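PDB 2PBZ: 5-formaminoimidazole-4-carboxamide-1-(Beta)-D-ribofuranosyl 5'-monophosphate synthetase from Thermococcus kodakarensis, which catalyses the ATP-dependent formylation of AICAR by formate to give FAICAR, the penultimate step of IMP biosynthesis. Local coordinates for the interface of chains A and B. Numbering follows the deposited sequence. Chains: chain A/B, Hypothetical protein.

Contact 1: the interface of chains A and B. Residues chain A 200-201; chain B 196-197, 199-200, 209.
A:Arg201 lays its side chain against B:Ala196 and B:Asp197, and offers its backbone carbonyl to the amide of B:Asn199. All the residues belong to loop segments following strand 183-194 of PurP, an ATP-grasp ligase, so the same stretch of both copies meets here, although the whole interface is not an exact two-fold. The arginine chain is bent at CG (chi2 -81°), which lets its methylene part pass B:Ala196 before the guanidinium travels alongside B:Asp197. The two charged side chains point the same way, and their flat groups are only 25° from parallel. NH1 of A:Arg201 lies 3.7 Å from carboxylate oxygen OD1 of B:Asp197; OD2 is farther from the same nitrogen, at 4.1 Å. The result is a long salt bridge, probably more a general electrostatic attraction than a tight ion pair. Beneath it, CD of A:Arg201 touches the methyl CB of B:Ala196 at 3.7 Å. A small residue suits this place, because the methyl also sits over the rim of one face of the B:Tyr209 ring, at roughly right angles to its contact with the arginine methylenes. B:Asn199 acts through its amide nitrogen: ND2 gives a hydrogen bond to the backbone O of A:Arg201 at 2.7 Å. The bond is nearly straight (167° at the hydrogen), and the acceptor lies close to the plane of the amide, although the donor approaches somewhat tilted from the carbonyl plane. An asparagine fits because its short side chain carries a donor that can meet a main-chain oxygen. At the other end, the alanine methyls lie side by side, pointing nearly the same way, CB of A:Ala200 being 3.9 Å from CB of B:Ala200; small side chains allow the two loops to come this near. A:Arg201 is also an ATP-binding residue, and the nucleotide concerned is not bound to its own chain in the model, so the arginine may reach into the active site of a neighbouring copy.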
# COMPACT_ATOMS: atom_id res chain seq x y z
N ALA A 200 -9.28 2.92 15.02
CA ALA A 200 -8.05 3.64 14.75
C ALA A 200 -8.37 5.13 14.79
O ALA A 200 -7.64 5.92 15.38
CB ALA A 200 -7.52 3.25 13.40
N ARG A 201 -9.48 5.48 14.14
CA ARG A 201 -9.94 6.86 14.08
C ARG A 201 -10.44 7.29 15.46
O ARG A 201 -10.06 8.34 15.97
CB ARG A 201 -11.09 6.99 13.09
CG ARG A 201 -10.89 6.29 11.77
CD ARG A 201 -10.03 7.06 10.78
NE ARG A 201 -10.37 6.62 9.44
CZ ARG A 201 -9.54 6.61 8.41
NH1 ARG A 201 -8.27 7.04 8.53
NH2 ARG A 201 -9.98 6.17 7.24
N ALA B 196 -7.90 11.66 11.35
CA ALA B 196 -8.47 10.98 12.50
C ALA B 196 -7.58 9.85 13.01
O ALA B 196 -8.03 9.01 13.78
CB ALA B 196 -9.87 10.47 12.18
N ASP B 197 -6.32 9.81 12.57
CA ASP B 197 -5.34 8.82 13.06
C ASP B 197 -4.63 9.39 14.27
O ASP B 197 -5.25 10.10 15.08
CB ASP B 197 -4.31 8.46 12.00
CG ASP B 197 -4.87 7.56 10.94
OD1 ASP B 197 -5.80 6.80 11.26
OD2 ASP B 197 -4.39 7.62 9.78
N ASN B 199 -4.68 8.54 16.58
CA ASN B 199 -5.51 8.03 17.65
C ASN B 199 -5.26 6.55 17.55
O ASN B 199 -5.49 5.80 18.49
CB ASN B 199 -7.01 8.28 17.42
CG ASN B 199 -7.46 9.63 17.91
OD1 ASN B 199 -6.68 10.37 18.54
ND2 ASN B 199 -8.71 9.98 17.65
N ALA B 200 -4.79 6.14 16.38
CA ALA B 200 -4.52 4.73 16.16
C ALA B 200 -3.41 4.35 17.11
O ALA B 200 -3.46 3.31 17.77
CB ALA B 200 -4.09 4.51 14.72
N TYR B 209 -12.40 14.23 10.02
CA TYR B 209 -12.30 13.15 9.07
C TYR B 209 -11.83 13.59 7.69
O TYR B 209 -12.11 12.93 6.68
CB TYR B 209 -13.64 12.44 8.95
CG TYR B 209 -13.97 11.64 10.18
CD1 TYR B 209 -14.43 12.25 11.33
CD2 TYR B 209 -13.75 10.27 10.21
CE1 TYR B 209 -14.67 11.51 12.51
CE2 TYR B 209 -13.98 9.53 11.37
CZ TYR B 209 -14.44 10.15 12.51
OH TYR B 209 -14.65 9.39 13.64

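Contact 2: the interface of chains A and B. Residues chain A 11, 14, 38-39; chain B 186, 221, 224, 278.
B:Glu221 spreads its carboxylate between two donors of chain A, the backbone N-H of A:Leu14 and the phenol of A:Tyr39. Oxygen OE1 of B:Glu221 accepts a hydrogen bond from N of A:Leu14 at 3.0 Å, almost straight (169° at the hydrogen) and arriving on the syn side, well out of the carboxylate plane. Because A:Leu14 is in the first turn of helix 13-22, the glutamate serves as a helix cap supplied by the other subunit, and the helix dipole would be expected to stabilise its negative charge. The second oxygen, OE2 of B:Glu221, takes a bond of 3.1 Å from OH of A:Tyr39 on the anti side, also out of plane. Ring and carboxylate are turned 62° against each other. Held at both oxygens, the carboxylate has little freedom to rotate. Its reach comes from a side chain with CG anti to the backbone N (chi1 -167°) and extended beyond it. Glutamate suits the place by combining this length with two acceptor atoms.

Beside the polar pair lies an apolar patch. A:Leu14 leans its branch point on the carboxylate, CG to CD of B:Glu221 measuring 3.5 Å, and sends one methyl across to a leucine of chain B: CD1 of A:Leu14 is 3.6 Å from CD1 of B:Leu224. B:Leu224 opens helix 224-241, directly after the 3-10 turn 221-223 that carries the glutamate. The branched leucines suit this place because each can turn a methyl towards the other across the contact, while B:Trp278 borders A:Leu14 more loosely. A:Phe38 meets B:Leu224 through its ring end, with CZ 4.1 Å from CB, and B:Leu186 of strand 183-194 lies beyond its CE1.

Farther out, helix 36-40 sets the tyrosine in place. The neighbouring phenylalanine presents its edge to the tyrosine's face, and CD2 of A:Phe38 stands 3.7 Å above the centre of the A:Tyr39 ring.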
# COMPACT_ATOMS: atom_id res chain seq x y z
N HIS A 11 -11.11 -16.60 -2.42
CA HIS A 11 -9.81 -16.46 -1.77
C HIS A 11 -8.75 -15.71 -2.60
O HIS A 11 -8.49 -14.53 -2.37
CB HIS A 11 -9.26 -17.83 -1.38
CG HIS A 11 -8.01 -17.77 -0.55
ND1 HIS A 11 -8.02 -17.49 0.80
CD2 HIS A 11 -6.70 -17.88 -0.89
CE1 HIS A 11 -6.78 -17.45 1.25
NE2 HIS A 11 -5.96 -17.68 0.25
N LEU A 14 -8.25 -15.02 -8.43
CA LEU A 14 -8.02 -13.96 -9.40
C LEU A 14 -6.54 -13.86 -9.67
O LEU A 14 -6.09 -13.84 -10.82
CB LEU A 14 -8.53 -12.63 -8.85
CG LEU A 14 -10.04 -12.59 -8.63
CD1 LEU A 14 -10.42 -11.33 -7.90
CD2 LEU A 14 -10.76 -12.67 -9.98
N PHE A 38 -19.82 -11.91 -11.81
CA PHE A 38 -18.56 -11.20 -11.70
C PHE A 38 -17.39 -11.88 -12.42
O PHE A 38 -16.69 -11.25 -13.21
CB PHE A 38 -18.19 -11.03 -10.23
CG PHE A 38 -16.82 -10.50 -10.02
CD1 PHE A 38 -16.49 -9.22 -10.43
CD2 PHE A 38 -15.83 -11.30 -9.48
CE1 PHE A 38 -15.19 -8.74 -10.31
CE2 PHE A 38 -14.53 -10.83 -9.36
CZ PHE A 38 -14.21 -9.55 -9.77
N TYR A 39 -17.16 -13.15 -12.13
CA TYR A 39 -16.07 -13.88 -12.73
C TYR A 39 -16.21 -14.15 -14.23
O TYR A 39 -15.21 -14.26 -14.94
CB TYR A 39 -15.84 -15.21 -12.00
CG TYR A 39 -15.38 -15.07 -10.57
CD1 TYR A 39 -16.30 -15.03 -9.53
CD2 TYR A 39 -14.03 -15.00 -10.25
CE1 TYR A 39 -15.88 -14.92 -8.20
CE2 TYR A 39 -13.60 -14.89 -8.92
CZ TYR A 39 -14.52 -14.86 -7.90
OH TYR A 39 -14.09 -14.78 -6.59
N LEU B 186 -14.21 -3.37 -12.40
CA LEU B 186 -13.96 -3.12 -10.99
C LEU B 186 -12.43 -3.00 -10.96
O LEU B 186 -11.72 -4.00 -11.02
CB LEU B 186 -14.46 -4.31 -10.17
CG LEU B 186 -14.37 -4.46 -8.64
CD1 LEU B 186 -13.78 -3.25 -8.01
CD2 LEU B 186 -15.76 -4.77 -8.09
N GLU B 221 -11.12 -11.45 -1.66
CA GLU B 221 -11.78 -11.85 -2.90
C GLU B 221 -13.25 -12.26 -2.82
O GLU B 221 -14.02 -12.01 -3.76
CB GLU B 221 -10.99 -12.97 -3.58
CG GLU B 221 -11.43 -13.24 -4.99
CD GLU B 221 -10.59 -14.27 -5.67
OE1 GLU B 221 -9.38 -14.02 -5.85
OE2 GLU B 221 -11.14 -15.33 -6.02
N LEU B 224 -15.74 -9.25 -3.59
CA LEU B 224 -15.82 -8.56 -4.87
C LEU B 224 -17.07 -8.82 -5.70
O LEU B 224 -17.65 -7.88 -6.25
CB LEU B 224 -14.58 -8.88 -5.70
CG LEU B 224 -13.28 -8.38 -5.09
CD1 LEU B 224 -12.15 -8.77 -6.00
CD2 LEU B 224 -13.34 -6.86 -4.90
N TRP B 278 -4.05 -2.77 -8.81
CA TRP B 278 -3.77 -3.66 -9.93
C TRP B 278 -5.18 -3.96 -10.48
O TRP B 278 -5.82 -3.03 -10.98
CB TRP B 278 -2.97 -4.92 -9.50
CG TRP B 278 -3.53 -5.77 -8.41
CD1 TRP B 278 -3.54 -5.49 -7.08
CD2 TRP B 278 -4.15 -7.06 -8.55
NE1 TRP B 278 -4.12 -6.52 -6.38
CE2 TRP B 278 -4.50 -7.50 -7.26
CE3 TRP B 278 -4.44 -7.89 -9.64
CZ2 TRP B 278 -5.13 -8.73 -7.03
CZ3 TRP B 278 -5.07 -9.12 -9.41
CH2 TRP B 278 -5.41 -9.52 -8.11

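About 29 Å separates the C-alpha centres of contact 1 and contact 2, and no residue of the ones described belongs to both. In chain B they are joined by strand 183-194, which carries B:Leu186 in contact 2 and runs towards the loop of contact 1. Contact 1 brings equivalent loops together, whereas contact 2 sets unlike elements against each other, the helices 13-22 and 36-40 of chain A against the 221-241 region of chain B. Two such separated points would restrain rotation between subunits. Their asymmetry would suit the deposited three-copy assembly, although the structure alone does not establish the state in solution.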